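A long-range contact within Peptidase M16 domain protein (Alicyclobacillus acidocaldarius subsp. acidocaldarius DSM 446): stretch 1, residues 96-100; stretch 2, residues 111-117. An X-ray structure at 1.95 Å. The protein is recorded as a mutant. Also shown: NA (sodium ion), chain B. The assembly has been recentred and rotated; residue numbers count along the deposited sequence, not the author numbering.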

# COMPACT_ATOMS: atom_id res chain seq x y z
N ALA A 96 12.10 12.63 8.57
CA ALA A 96 11.38 13.28 7.48
C ALA A 96 9.99 13.78 7.90
O ALA A 96 9.27 13.09 8.64
CB ALA A 96 11.21 12.32 6.30
N TYR A 97 9.66 14.98 7.40
CA TYR A 97 8.38 15.66 7.55
C TYR A 97 7.80 15.94 6.16
O TYR A 97 8.50 16.46 5.27
CB TYR A 97 8.56 16.97 8.35
CG TYR A 97 9.25 16.73 9.69
CD1 TYR A 97 8.50 16.46 10.82
CD2 TYR A 97 10.65 16.68 9.79
CE1 TYR A 97 9.08 16.17 12.02
CE2 TYR A 97 11.26 16.40 11.03
CZ TYR A 97 10.47 16.15 12.13
OH TYR A 97 11.04 15.87 13.35
N TYR A 98 6.53 15.56 5.93
CA TYR A 98 6.02 15.64 4.56
C TYR A 98 4.52 15.88 4.52
O TYR A 98 3.82 15.52 5.47
CB TYR A 98 6.38 14.36 3.82
CG TYR A 98 5.82 13.07 4.41
CD1 TYR A 98 4.66 12.52 3.93
CD2 TYR A 98 6.49 12.40 5.45
CE1 TYR A 98 4.13 11.33 4.46
CE2 TYR A 98 5.99 11.20 5.98
CZ TYR A 98 4.82 10.68 5.47
OH TYR A 98 4.29 9.53 6.00
N PHE A 99 4.06 16.54 3.45
CA PHE A 99 2.65 16.70 3.22
C PHE A 99 2.33 16.30 1.80
O PHE A 99 3.19 16.25 0.92
CB PHE A 99 2.17 18.15 3.52
CG PHE A 99 2.59 19.20 2.52
CD1 PHE A 99 1.92 19.34 1.31
CD2 PHE A 99 3.63 20.09 2.81
CE1 PHE A 99 2.30 20.32 0.39
CE2 PHE A 99 4.01 21.07 1.89
CZ PHE A 99 3.35 21.19 0.69
N SER A 100 1.06 16.03 1.57
CA SER A 100 0.53 16.02 0.23
C SER A 100 -0.80 16.79 0.21
O SER A 100 -1.55 16.80 1.18
CB SER A 100 0.36 14.60 -0.24
OG SER A 100 -0.69 14.01 0.45
N THR A 111 4.02 26.51 6.03
CA THR A 111 3.72 25.81 7.28
C THR A 111 4.76 24.71 7.56
O THR A 111 5.19 24.50 8.70
CB THR A 111 2.32 25.20 7.21
OG1 THR A 111 1.36 26.22 6.83
CG2 THR A 111 1.95 24.56 8.56
N LEU A 112 5.17 24.01 6.50
CA LEU A 112 6.16 22.92 6.61
C LEU A 112 7.49 23.49 7.11
O LEU A 112 8.08 23.00 8.07
CB LEU A 112 6.32 22.20 5.27
CG LEU A 112 7.33 21.04 5.26
CD1 LEU A 112 6.96 19.97 6.26
CD2 LEU A 112 7.46 20.50 3.86
N LEU A 113 7.97 24.55 6.47
CA LEU A 113 9.23 25.16 6.90
C LEU A 113 9.08 25.64 8.34
O LEU A 113 9.92 25.34 9.18
CB LEU A 113 9.64 26.32 5.99
CG LEU A 113 10.07 25.93 4.57
CD1 LEU A 113 10.10 27.16 3.66
CD2 LEU A 113 11.42 25.19 4.59
N ASP A 114 8.02 26.39 8.61
CA ASP A 114 7.80 27.01 9.93
C ASP A 114 7.77 26.00 11.09
O ASP A 114 8.44 26.20 12.10
CB ASP A 114 6.51 27.83 9.92
CG ASP A 114 6.62 29.09 9.07
OD1 ASP A 114 7.75 29.46 8.64
OD2 ASP A 114 5.58 29.71 8.86
N PHE A 115 7.03 24.90 10.95
CA PHE A 115 6.89 23.99 12.11
C PHE A 115 8.12 23.10 12.35
O PHE A 115 8.34 22.61 13.46
CB PHE A 115 5.55 23.20 12.07
CG PHE A 115 5.64 21.77 11.54
CD1 PHE A 115 5.99 20.73 12.39
CD2 PHE A 115 5.30 21.47 10.22
CE1 PHE A 115 6.03 19.40 11.91
CE2 PHE A 115 5.34 20.17 9.75
CZ PHE A 115 5.71 19.12 10.59
N VAL A 116 8.94 22.91 11.33
CA VAL A 116 10.17 22.14 11.48
C VAL A 116 11.32 23.03 11.98
O VAL A 116 12.24 22.53 12.64
CB VAL A 116 10.50 21.43 10.16
CG1 VAL A 116 11.83 20.67 10.24
CG2 VAL A 116 9.32 20.45 9.79
N GLN A 117 11.26 24.34 11.69
CA GLN A 117 12.33 25.29 12.06
C GLN A 117 12.15 25.98 13.42
O GLN A 117 12.95 26.84 13.78
CB GLN A 117 12.56 26.32 10.94
CG GLN A 117 13.24 25.68 9.73
CD GLN A 117 13.45 26.59 8.55
OE1 GLN A 117 12.63 27.51 8.23
NE2 GLN A 117 14.56 26.33 7.86
NA NA B . 7.95 22.64 15.53
O HOH W 1 6.24 24.17 15.83
O HOH W 2 7.65 22.01 17.97

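A strand, residues 96-100, lies against a helix that runs through residues 111-116, the two chain directions being nearly antiparallel at 154°. Their axes approach to 9.5 Å, a spacing that leaves room for a layer of side chains, and the closest CA atoms, those of Tyr98 and Leu112, are 7.6 Å apart. No hydrogen bond crosses the interface. The strand has no backbone bond to the helix, and what joins them is apolar packing that buries 248 Å² in all. Alternation along the strand sets which side chains face the helix: Tyr97 and Phe99 direct their CA-to-CB bonds toward it, while that of Tyr98 points away.

Thr111 opens the helical stretch without touching the strand. Its carbonyl oxygen accepts a hydrogen bond from the backbone of Phe115, with Phe115 N to Thr111 O at 2.9 Å, and its side-chain hydroxyl is hydrogen-bonded elsewhere in the structure.

Leu112, one turn before Val116, points toward the strand and meets both inward-facing aromatics. Leucine suits this position because its branched end offers two methyl groups, and here they diverge: Leu112 CD1 lies 4.0 Å from Tyr97 CB, while Leu112 CD2 lies 4.0 Å from Phe99 CD2. Its chi1 is t and its chi2 p. The contacts are van der Waals in character and require no polar partner.

Leu113 and Asp114 follow on helix positions out of reach of the strand. Asp114 is partly exposed, and its OD1 is hydrogen-bonded elsewhere in the structure.

Phe115 has a CA-to-CB bond directed sideways, yet its long, flat side chain brings the ring end nearer, with Phe115 CZ 3.9 Å from Tyr97 CD1. The two ring planes are almost perpendicular, at 86°, with centroids 5.8 Å apart, in an oblique arrangement. Meanwhile the backbone does separate work: Phe115 O binds the sodium ion NA at 2.1 Å, a carbonyl oxygen being a natural hard ligand for this cation.

Val116 again points toward the strand. Its CG2 methyl lies 3.7 Å from Tyr97 CG and 4.2 Å from the ring centroid, making an off-centre CH-pi contact, and a compact beta-branched residue can bring a methyl this close without a long side chain. Tyrosine suits the strand side because its ring carbons supply the apolar surface, while Tyr97 OH is hydrogen-bonded elsewhere in the structure.

Gln117 lies beyond reach of the strand. Gln117 N bonds to Leu113 O at 3.0 Å, and its amide group is hydrogen-bonded elsewhere.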